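Local coordinates for protein quinone oxidoreductase (Coxiella burnetii, PDB 3TQH) that binds NADPH and probably uses it to reduce quinones, as a member of the medium-chain dehydrogenase/reductase superfamily, at residues A43-I48 with L316-R321; P47-T52 with L71-S76. All coordinates share one frame; numbering follows the deposited sequence.

Contact 1 (A43-I48 with L316-R321); sequences ASLNPI and LVFKVR. With NDP (NADPH dihydro-nicotinamide-adenine-dinucleotide phosphate), chain B.
Leu45 reaches onto the ring of Phe318, and its side chain can be followed outward atom by atom. Leu45 CB lies 4.0 Å from Leu316 O. CG, anti to its own carbonyl carbon (chi1 -68°), comes near Phe318 CE2. From there CD1 does most of the touching: it sits over one face of the Phe318 ring, 3.9 Å from the centroid and offset toward the rim, in a CH-pi contact whose closest ring atom is CE2, and it also lies near Leu316 O and, a little farther off, Leu316 CB. Leu45 CD2 stays farther from the ring, 4.2 Å from Phe318 CE2. The two side chains cross at about a right angle, and Ala303, His304 and Leu307 of helix 300-308 pack against Leu45 as well.

Behind this pair the backbones run antiparallel. Ala43 and Phe318 form a hydrogen-bonded pair: Ala43 N gives to Phe318 O at 3.0 Å, and Phe318 N returns a shorter bond of 2.7 Å to Ala43 O. Here the last strand of the chain, 315-319, joins strand 36-44 of the GroES-like part of the medium-chain dehydrogenase fold, while its other edge pairs in parallel with strand 291-295. Ser44 and Val317 make the next, non-hydrogen-bonded pair, with side chains on the opposite face from Ala43 and Phe318; Val317 CG2, anti to its backbone N, packs against the carbonyl of Ala43, and Ser44 OG bonds to Ala132 O.

Leu45 N then closes on Leu316 O in a nearly straight bond (174°), although the donor stands above the carbonyl plane. A water donates to Leu45 O and accepts from Leu316 N, bridging the two segments beside that bond.

Contact 2 (P47-T52 with L71-S76); sequences PIDYKT and LGYDFS. With NDP (NADPH dihydro-nicotinamide-adenine-dinucleotide phosphate), chain B; SO4 (sulfate ion), chain C.
Helix 47-53, a short helix of the GroES-like domain that carries part of the NADPH site, packs here against the loop 71-73 that leads into strand 74-82. Ile48 and Tyr73 supply the apolar contact. Ile48 CG2 meets the edge of the Tyr73 ring, near its plane, with CE2 the closest atom at 3.7 Å, and the two side chains cross at about a right angle; Phe101 meets the same tyrosine edge-to-face. From the loop, Leu71 packs against the helix: CD2 lies against Asp49 O and reaches Thr52 CB, one turn after Ile48, and CD1 also approaches that carbonyl.

No direct hydrogen bond joins the two segments, and water carries the polar part. Asp49 CG is anti to the carbonyl carbon (chi1 -56°), and the carboxylate comes up to the Gly72 backbone, Asp49 OD1 3.8 Å from Gly72 CA. One water donates to OD1 and accepts from Gly72 N; a second accepts from Tyr73 N and probably donates to OD1, though it has more acceptors within reach than protons to give. The other oxygen, OD2, is held by Tyr108 OH and by Asn46 N. A third water donates to both Thr52 OG1 and Tyr73 OH, and that phenol oxygen has a further hydrogen bond with Pro102 O.

Away from the loop, Lys51 stretches its extended chain to the nicotinamide ribose of NADPH, where NZ bonds to O3D at 2.7 Å and to O2D, as well as to O4 of a sulfate probably taken from the crystallisation liquor. Within the helix, Thr52 OG1 donates to Ile48 O at 2.7 Å, and Thr52 N reaches the same oxygen from the opposite face of the carbonyl plane.

In the fold
Strand 36-44 and helix 47-53 follow each other in the chain, and both contacts start there, sharing Pro47 and Ile48. Contact 2 closes first, a short loop through helix 58-63 back to 71-76. Contact 1 waits for the C terminus: its long loop takes in the whole six-stranded parallel sheet of the nucleotide-binding part before strand 315-319 returns to strand 36-44. The 71-76 segment falls within this long excursion. Strand 74-82 is the neighbour of strand 36-44 in the sheet, so the two contacts meet, with Ala43 CB 3.5 Å from Asp74 O. Together they tie helix 47-53 and the last strand to one sheet beside NADPH.

Contact 1 (A43-I48 with L316-R321)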
loop_
_atom_site.group_PDB
_atom_site.type_symbol
_atom_site.label_atom_id
_atom_site.label_comp_id
_atom_site.label_asym_id
_atom_site.label_seq_id
_atom_site.Cartn_x
_atom_site.Cartn_y
_atom_site.Cartn_z
ATOM N N ALA A 43 11.019 3.387 -6.011
ATOM C CA ALA A 43 10.170 3.789 -4.886
ATOM C C ALA A 43 8.722 3.956 -5.353
ATOM O O ALA A 43 8.457 4.692 -6.302
ATOM C CB ALA A 43 10.674 5.087 -4.284
ATOM N N SER A 44 7.788 3.277 -4.693
ATOM C CA SER A 44 6.401 3.290 -5.140
ATOM C C SER A 44 5.579 4.314 -4.394
ATOM O O SER A 44 5.917 4.713 -3.278
ATOM C CB SER A 44 5.764 1.907 -5.008
ATOM O OG SER A 44 5.644 1.501 -3.659
ATOM N N LEU A 45 4.497 4.734 -5.037
ATOM C CA LEU A 45 3.558 5.698 -4.470
ATOM C C LEU A 45 2.403 4.987 -3.778
ATOM O O LEU A 45 1.919 3.961 -4.247
ATOM C CB LEU A 45 2.999 6.611 -5.565
ATOM C CG LEU A 45 3.987 7.583 -6.204
ATOM C CD1 LEU A 45 4.854 6.866 -7.228
ATOM C CD2 LEU A 45 3.242 8.757 -6.841
ATOM N N ASN A 46 1.964 5.558 -2.664
ATOM C CA ASN A 46 0.764 5.114 -1.969
ATOM C C ASN A 46 -0.107 6.328 -1.653
ATOM O O ASN A 46 0.414 7.429 -1.509
ATOM C CB ASN A 46 1.138 4.407 -0.673
ATOM C CG ASN A 46 1.948 3.158 -0.911
ATOM O OD1 ASN A 46 3.181 3.202 -0.944
ATOM N ND2 ASN A 46 1.259 2.035 -1.106
ATOM N N PRO A 47 -1.429 6.137 -1.532
ATOM C CA PRO A 47 -2.320 7.241 -1.170
ATOM C C PRO A 47 -1.933 8.023 0.099
ATOM O O PRO A 47 -2.122 9.251 0.157
ATOM C CB PRO A 47 -3.668 6.537 -0.977
ATOM C CG PRO A 47 -3.608 5.380 -1.927
ATOM C CD PRO A 47 -2.185 4.915 -1.886
ATOM N N ILE A 48 -1.402 7.322 1.100
ATOM C CA ILE A 48 -0.879 7.966 2.306
ATOM C C ILE A 48 0.068 9.124 1.946
ATOM O O ILE A 48 0.109 10.129 2.658
ATOM C CB ILE A 48 -0.165 6.950 3.243
ATOM C CG1 ILE A 48 0.134 7.571 4.613
ATOM C CG2 ILE A 48 1.117 6.445 2.626
ATOM C CD1 ILE A 48 -0.994 7.458 5.591
ATOM N N LEU A 316 1.598 2.820 -9.080
ATOM C CA LEU A 316 2.479 3.792 -9.713
ATOM C C LEU A 316 3.826 3.660 -9.024
ATOM O O LEU A 316 3.887 3.396 -7.816
ATOM C CB LEU A 316 1.951 5.220 -9.547
ATOM C CG LEU A 316 0.525 5.526 -10.015
ATOM C CD1 LEU A 316 0.200 6.992 -9.745
ATOM C CD2 LEU A 316 0.339 5.188 -11.488
ATOM N N VAL A 317 4.907 3.838 -9.778
ATOM C CA VAL A 317 6.244 3.694 -9.211
ATOM C C VAL A 317 7.244 4.679 -9.814
ATOM O O VAL A 317 7.183 5.006 -11.005
ATOM C CB VAL A 317 6.759 2.238 -9.366
ATOM C CG1 VAL A 317 6.942 1.881 -10.834
ATOM C CG2 VAL A 317 8.057 2.035 -8.589
ATOM N N PHE A 318 8.142 5.171 -8.966
ATOM C CA PHE A 318 9.270 5.970 -9.415
ATOM C C PHE A 318 10.435 5.044 -9.737
ATOM O O PHE A 318 10.814 4.204 -8.917
ATOM C CB PHE A 318 9.719 6.970 -8.339
ATOM C CG PHE A 318 8.777 8.123 -8.137
ATOM C CD1 PHE A 318 8.476 8.988 -9.186
ATOM C CD2 PHE A 318 8.219 8.370 -6.882
ATOM C CE1 PHE A 318 7.618 10.065 -8.996
ATOM C CE2 PHE A 318 7.358 9.446 -6.688
ATOM C CZ PHE A 318 7.056 10.294 -7.742
ATOM N N LYS A 319 10.988 5.194 -10.933
ATOM C CA LYS A 319 12.263 4.588 -11.269
ATOM C C LYS A 319 13.329 5.633 -10.969
ATOM O O LYS A 319 13.424 6.644 -11.662
ATOM C CB LYS A 319 12.301 4.182 -12.740
ATOM C CG LYS A 319 13.676 3.772 -13.250
ATOM C CD LYS A 319 13.642 3.414 -14.736
ATOM C CE LYS A 319 14.021 1.965 -14.980
ATOM N NZ LYS A 319 15.413 1.676 -14.517
ATOM N N VAL A 320 14.111 5.395 -9.920
ATOM C CA VAL A 320 15.139 6.344 -9.496
ATOM C C VAL A 320 16.450 6.041 -10.227
ATOM O O VAL A 320 17.172 6.954 -10.621
ATOM C CB VAL A 320 15.318 6.320 -7.965
ATOM C CG1 VAL A 320 16.366 7.323 -7.532
ATOM C CG2 VAL A 320 13.993 6.620 -7.284
ATOM N N ARG A 321 16.737 4.750 -10.399
ATOM C CA ARG A 321 17.823 4.271 -11.252
ATOM C C ARG A 321 17.360 3.030 -12.015
ATOM O O ARG A 321 17.551 2.917 -13.231
ATOM C CB ARG A 321 19.052 3.915 -10.414
ATOM C CG ARG A 321 19.701 5.096 -9.714
ATOM C CD ARG A 321 20.937 4.661 -8.942
ATOM N NE ARG A 321 21.795 5.791 -8.575
ATOM C CZ ARG A 321 21.552 6.649 -7.583
ATOM N NH1 ARG A 321 20.455 6.538 -6.823
ATOM N NH2 ARG A 321 22.421 7.632 -7.345
ATOM O OXT ARG A 321 16.779 2.108 -11.430
HETATM P PA NDP B . -5.597 3.123 -4.656
HETATM O O1A NDP B . -5.481 4.560 -4.969
HETATM O O2A NDP B . -4.546 2.335 -5.327
HETATM O O5B NDP B . -7.034 2.570 -5.115
HETATM C C5B NDP B . -7.580 3.015 -6.342
HETATM C C4B NDP B . -8.778 2.156 -6.716
HETATM O O4B NDP B . -9.896 2.554 -5.950
HETATM C C3B NDP B . -9.200 2.273 -8.175
HETATM O O3B NDP B . -8.859 1.089 -8.864
HETATM C C2B NDP B . -10.709 2.499 -8.140
HETATM O O2B NDP B . -11.418 1.609 -8.973
HETATM C C1B NDP B . -11.060 2.253 -6.682
HETATM N N9A NDP B . -12.172 3.070 -6.171
HETATM C C8A NDP B . -12.204 4.436 -6.045
HETATM N N7A NDP B . -13.390 4.790 -5.510
HETATM C C5A NDP B . -14.114 3.673 -5.292
HETATM C C6A NDP B . -15.386 3.482 -4.771
HETATM N N6A NDP B . -16.101 4.527 -4.389
HETATM N N1A NDP B . -15.893 2.207 -4.663
HETATM C C2A NDP B . -15.124 1.126 -5.071
HETATM N N3A NDP B . -13.853 1.315 -5.584
HETATM C C4A NDP B . -13.359 2.578 -5.696
HETATM O O3 NDP B . -5.580 2.888 -3.062
HETATM P PN NDP B . -4.851 1.688 -2.266
HETATM O O1N NDP B . -3.391 1.919 -2.277
HETATM O O2N NDP B . -5.364 0.369 -2.665
HETATM O O5D NDP B . -5.381 2.003 -0.782
HETATM C C5D NDP B . -6.761 2.103 -0.489
HETATM C C4D NDP B . -6.953 2.802 0.853
HETATM O O4D NDP B . -6.341 2.054 1.886
HETATM C C3D NDP B . -6.321 4.186 0.857
HETATM O O3D NDP B . -7.213 5.108 1.441
HETATM C C2D NDP B . -5.061 4.018 1.680
HETATM O O2D NDP B . -4.679 5.210 2.342
HETATM C C1D NDP B . -5.456 2.880 2.626
HETATM N N1N NDP B . -4.328 2.076 3.151
HETATM C C2N NDP B . -4.269 1.870 4.507
HETATM C C3N NDP B . -3.220 1.178 5.107
HETATM C C7N NDP B . -3.170 0.961 6.592
HETATM O O7N NDP B . -2.071 0.263 7.136
HETATM N N7N NDP B . -4.148 1.435 7.362
HETATM C C4N NDP B . -2.124 0.648 4.226
HETATM C C5N NDP B . -2.253 0.895 2.756
HETATM C C6N NDP B . -3.361 1.599 2.294
HETATM P P2B NDP B . -12.130 2.119 -10.325
HETATM O O1X NDP B . -12.538 0.908 -11.127
HETATM O O2X NDP B . -11.165 2.944 -11.141
HETATM O O3X NDP B . -13.356 2.940 -10.031
HETATM O O HOH W 1 0.312 3.919 -6.520
#

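Contact 2 (P47-T52 with L71-S76)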
loop_
_atom_site.group_PDB
_atom_site.type_symbol
_atom_site.label_atom_id
_atom_site.label_comp_id
_atom_site.label_asym_id
_atom_site.label_seq_id
_atom_site.Cartn_x
_atom_site.Cartn_y
_atom_site.Cartn_z
ATOM N N PRO A 47 -1.429 6.137 -1.532
ATOM C CA PRO A 47 -2.320 7.241 -1.170
ATOM C C PRO A 47 -1.933 8.023 0.099
ATOM O O PRO A 47 -2.122 9.251 0.157
ATOM C CB PRO A 47 -3.668 6.537 -0.977
ATOM C CG PRO A 47 -3.608 5.380 -1.927
ATOM C CD PRO A 47 -2.185 4.915 -1.886
ATOM N N ILE A 48 -1.402 7.322 1.100
ATOM C CA ILE A 48 -0.879 7.966 2.306
ATOM C C ILE A 48 0.068 9.124 1.946
ATOM O O ILE A 48 0.109 10.129 2.658
ATOM C CB ILE A 48 -0.165 6.950 3.243
ATOM C CG1 ILE A 48 0.134 7.571 4.613
ATOM C CG2 ILE A 48 1.117 6.445 2.626
ATOM C CD1 ILE A 48 -0.994 7.458 5.591
ATOM N N ASP A 49 0.800 8.986 0.842
ATOM C CA ASP A 49 1.679 10.052 0.348
ATOM C C ASP A 49 0.922 11.365 0.065
ATOM O O ASP A 49 1.362 12.428 0.505
ATOM C CB ASP A 49 2.430 9.618 -0.920
ATOM C CG ASP A 49 3.245 8.344 -0.731
ATOM O OD1 ASP A 49 3.462 7.923 0.427
ATOM O OD2 ASP A 49 3.672 7.759 -1.754
ATOM N N TYR A 50 -0.205 11.299 -0.650
ATOM C CA TYR A 50 -0.948 12.527 -0.995
ATOM C C TYR A 50 -1.785 13.083 0.162
ATOM O O TYR A 50 -1.992 14.290 0.251
ATOM C CB TYR A 50 -1.793 12.374 -2.285
ATOM C CG TYR A 50 -3.033 11.499 -2.220
ATOM C CD1 TYR A 50 -4.159 11.874 -1.485
ATOM C CD2 TYR A 50 -3.105 10.323 -2.955
ATOM C CE1 TYR A 50 -5.305 11.066 -1.451
ATOM C CE2 TYR A 50 -4.237 9.515 -2.926
ATOM C CZ TYR A 50 -5.330 9.885 -2.177
ATOM O OH TYR A 50 -6.446 9.067 -2.171
ATOM N N LYS A 51 -2.249 12.200 1.045
ATOM C CA LYS A 51 -2.976 12.598 2.252
ATOM C C LYS A 51 -2.057 13.320 3.238
ATOM O O LYS A 51 -2.501 14.181 4.004
ATOM C CB LYS A 51 -3.591 11.376 2.939
ATOM C CG LYS A 51 -4.627 10.628 2.104
ATOM C CD LYS A 51 -4.938 9.273 2.716
ATOM C CE LYS A 51 -6.064 8.561 1.976
ATOM N NZ LYS A 51 -6.553 7.368 2.729
ATOM N N THR A 52 -0.778 12.952 3.233
ATOM C CA THR A 52 0.211 13.628 4.066
ATOM C C THR A 52 0.484 14.993 3.449
ATOM O O THR A 52 0.400 16.019 4.122
ATOM C CB THR A 52 1.514 12.804 4.174
ATOM O OG1 THR A 52 1.217 11.502 4.693
ATOM C CG2 THR A 52 2.536 13.490 5.085
ATOM N N LEU A 71 8.758 12.394 1.101
ATOM C CA LEU A 71 7.575 11.557 0.976
ATOM C C LEU A 71 7.952 10.146 0.549
ATOM O O LEU A 71 8.995 9.931 -0.062
ATOM C CB LEU A 71 6.612 12.144 -0.057
ATOM C CG LEU A 71 5.584 13.186 0.393
ATOM C CD1 LEU A 71 4.672 13.526 -0.786
ATOM C CD2 LEU A 71 4.763 12.706 1.583
ATOM N N GLY A 72 7.084 9.186 0.865
ATOM C CA GLY A 72 7.244 7.808 0.401
ATOM C C GLY A 72 7.814 6.880 1.456
ATOM O O GLY A 72 8.715 7.257 2.199
ATOM N N TYR A 73 7.286 5.662 1.516
ATOM C CA TYR A 73 7.742 4.659 2.479
ATOM C C TYR A 73 8.332 3.408 1.814
ATOM O O TYR A 73 9.168 2.744 2.413
ATOM C CB TYR A 73 6.583 4.227 3.382
ATOM C CG TYR A 73 5.973 5.322 4.239
ATOM C CD1 TYR A 73 6.724 5.995 5.200
ATOM C CD2 TYR A 73 4.628 5.654 4.117
ATOM C CE1 TYR A 73 6.151 6.989 5.997
ATOM C CE2 TYR A 73 4.048 6.635 4.910
ATOM C CZ TYR A 73 4.808 7.298 5.843
ATOM O OH TYR A 73 4.212 8.273 6.619
ATOM N N ASP A 74 7.882 3.088 0.600
ATOM C CA ASP A 74 8.259 1.860 -0.090
ATOM C C ASP A 74 9.500 2.105 -0.926
ATOM O O ASP A 74 9.559 3.095 -1.664
ATOM C CB ASP A 74 7.153 1.421 -1.054
ATOM C CG ASP A 74 5.952 0.803 -0.363
ATOM O OD1 ASP A 74 5.966 0.646 0.882
ATOM O OD2 ASP A 74 4.984 0.460 -1.087
ATOM N N PHE A 75 10.476 1.203 -0.845
ATOM C CA PHE A 75 11.694 1.372 -1.625
ATOM C C PHE A 75 12.375 0.064 -1.989
ATOM O O PHE A 75 12.135 -0.983 -1.395
ATOM C CB PHE A 75 12.702 2.252 -0.873
ATOM C CG PHE A 75 13.505 1.501 0.150
ATOM C CD1 PHE A 75 13.051 1.381 1.457
ATOM C CD2 PHE A 75 14.699 0.887 -0.201
ATOM C CE1 PHE A 75 13.789 0.678 2.394
ATOM C CE2 PHE A 75 15.433 0.181 0.721
ATOM C CZ PHE A 75 14.982 0.073 2.021
ATOM N N SER A 76 13.278 0.182 -2.946
ATOM C CA SER A 76 14.051 -0.920 -3.469
ATOM C C SER A 76 15.415 -0.329 -3.825
ATOM O O SER A 76 15.484 0.790 -4.332
ATOM C CB SER A 76 13.342 -1.450 -4.713
ATOM O OG SER A 76 13.898 -2.664 -5.143
HETATM P PA NDP B . -5.597 3.123 -4.656
HETATM O O1A NDP B . -5.481 4.560 -4.969
HETATM O O2A NDP B . -4.546 2.335 -5.327
HETATM O O5B NDP B . -7.034 2.570 -5.115
HETATM C C5B NDP B . -7.580 3.015 -6.342
HETATM C C4B NDP B . -8.778 2.156 -6.716
HETATM O O4B NDP B . -9.896 2.554 -5.950
HETATM C C3B NDP B . -9.200 2.273 -8.175
HETATM O O3B NDP B . -8.859 1.089 -8.864
HETATM C C2B NDP B . -10.709 2.499 -8.140
HETATM O O2B NDP B . -11.418 1.609 -8.973
HETATM C C1B NDP B . -11.060 2.253 -6.682
HETATM N N9A NDP B . -12.172 3.070 -6.171
HETATM C C8A NDP B . -12.204 4.436 -6.045
HETATM N N7A NDP B . -13.390 4.790 -5.510
HETATM C C5A NDP B . -14.114 3.673 -5.292
HETATM C C6A NDP B . -15.386 3.482 -4.771
HETATM N N6A NDP B . -16.101 4.527 -4.389
HETATM N N1A NDP B . -15.893 2.207 -4.663
HETATM C C2A NDP B . -15.124 1.126 -5.071
HETATM N N3A NDP B . -13.853 1.315 -5.584
HETATM C C4A NDP B . -13.359 2.578 -5.696
HETATM O O3 NDP B . -5.580 2.888 -3.062
HETATM P PN NDP B . -4.851 1.688 -2.266
HETATM O O1N NDP B . -3.391 1.919 -2.277
HETATM O O2N NDP B . -5.364 0.369 -2.665
HETATM O O5D NDP B . -5.381 2.003 -0.782
HETATM C C5D NDP B . -6.761 2.103 -0.489
HETATM C C4D NDP B . -6.953 2.802 0.853
HETATM O O4D NDP B . -6.341 2.054 1.886
HETATM C C3D NDP B . -6.321 4.186 0.857
HETATM O O3D NDP B . -7.213 5.108 1.441
HETATM C C2D NDP B . -5.061 4.018 1.680
HETATM O O2D NDP B . -4.679 5.210 2.342
HETATM C C1D NDP B . -5.456 2.880 2.626
HETATM N N1N NDP B . -4.328 2.076 3.151
HETATM C C2N NDP B . -4.269 1.870 4.507
HETATM C C3N NDP B . -3.220 1.178 5.107
HETATM C C7N NDP B . -3.170 0.961 6.592
HETATM O O7N NDP B . -2.071 0.263 7.136
HETATM N N7N NDP B . -4.148 1.435 7.362
HETATM C C4N NDP B . -2.124 0.648 4.226
HETATM C C5N NDP B . -2.253 0.895 2.756
HETATM C C6N NDP B . -3.361 1.599 2.294
HETATM P P2B NDP B . -12.130 2.119 -10.325
HETATM O O1X NDP B . -12.538 0.908 -11.127
HETATM O O2X NDP B . -11.165 2.944 -11.141
HETATM O O3X NDP B . -13.356 2.940 -10.031
HETATM S S SO4 C . -4.095 5.674 5.752
HETATM O O1 SO4 C . -3.086 4.875 5.055
HETATM O O2 SO4 C . -5.322 4.904 5.943
HETATM O O3 SO4 C . -3.572 6.094 7.047
HETATM O O4 SO4 C . -4.394 6.867 4.974
HETATM O O HOH W 2 4.534 9.297 2.207
HETATM O O HOH W 3 4.781 5.409 -0.302
HETATM O O HOH W 4 3.732 10.068 4.700
#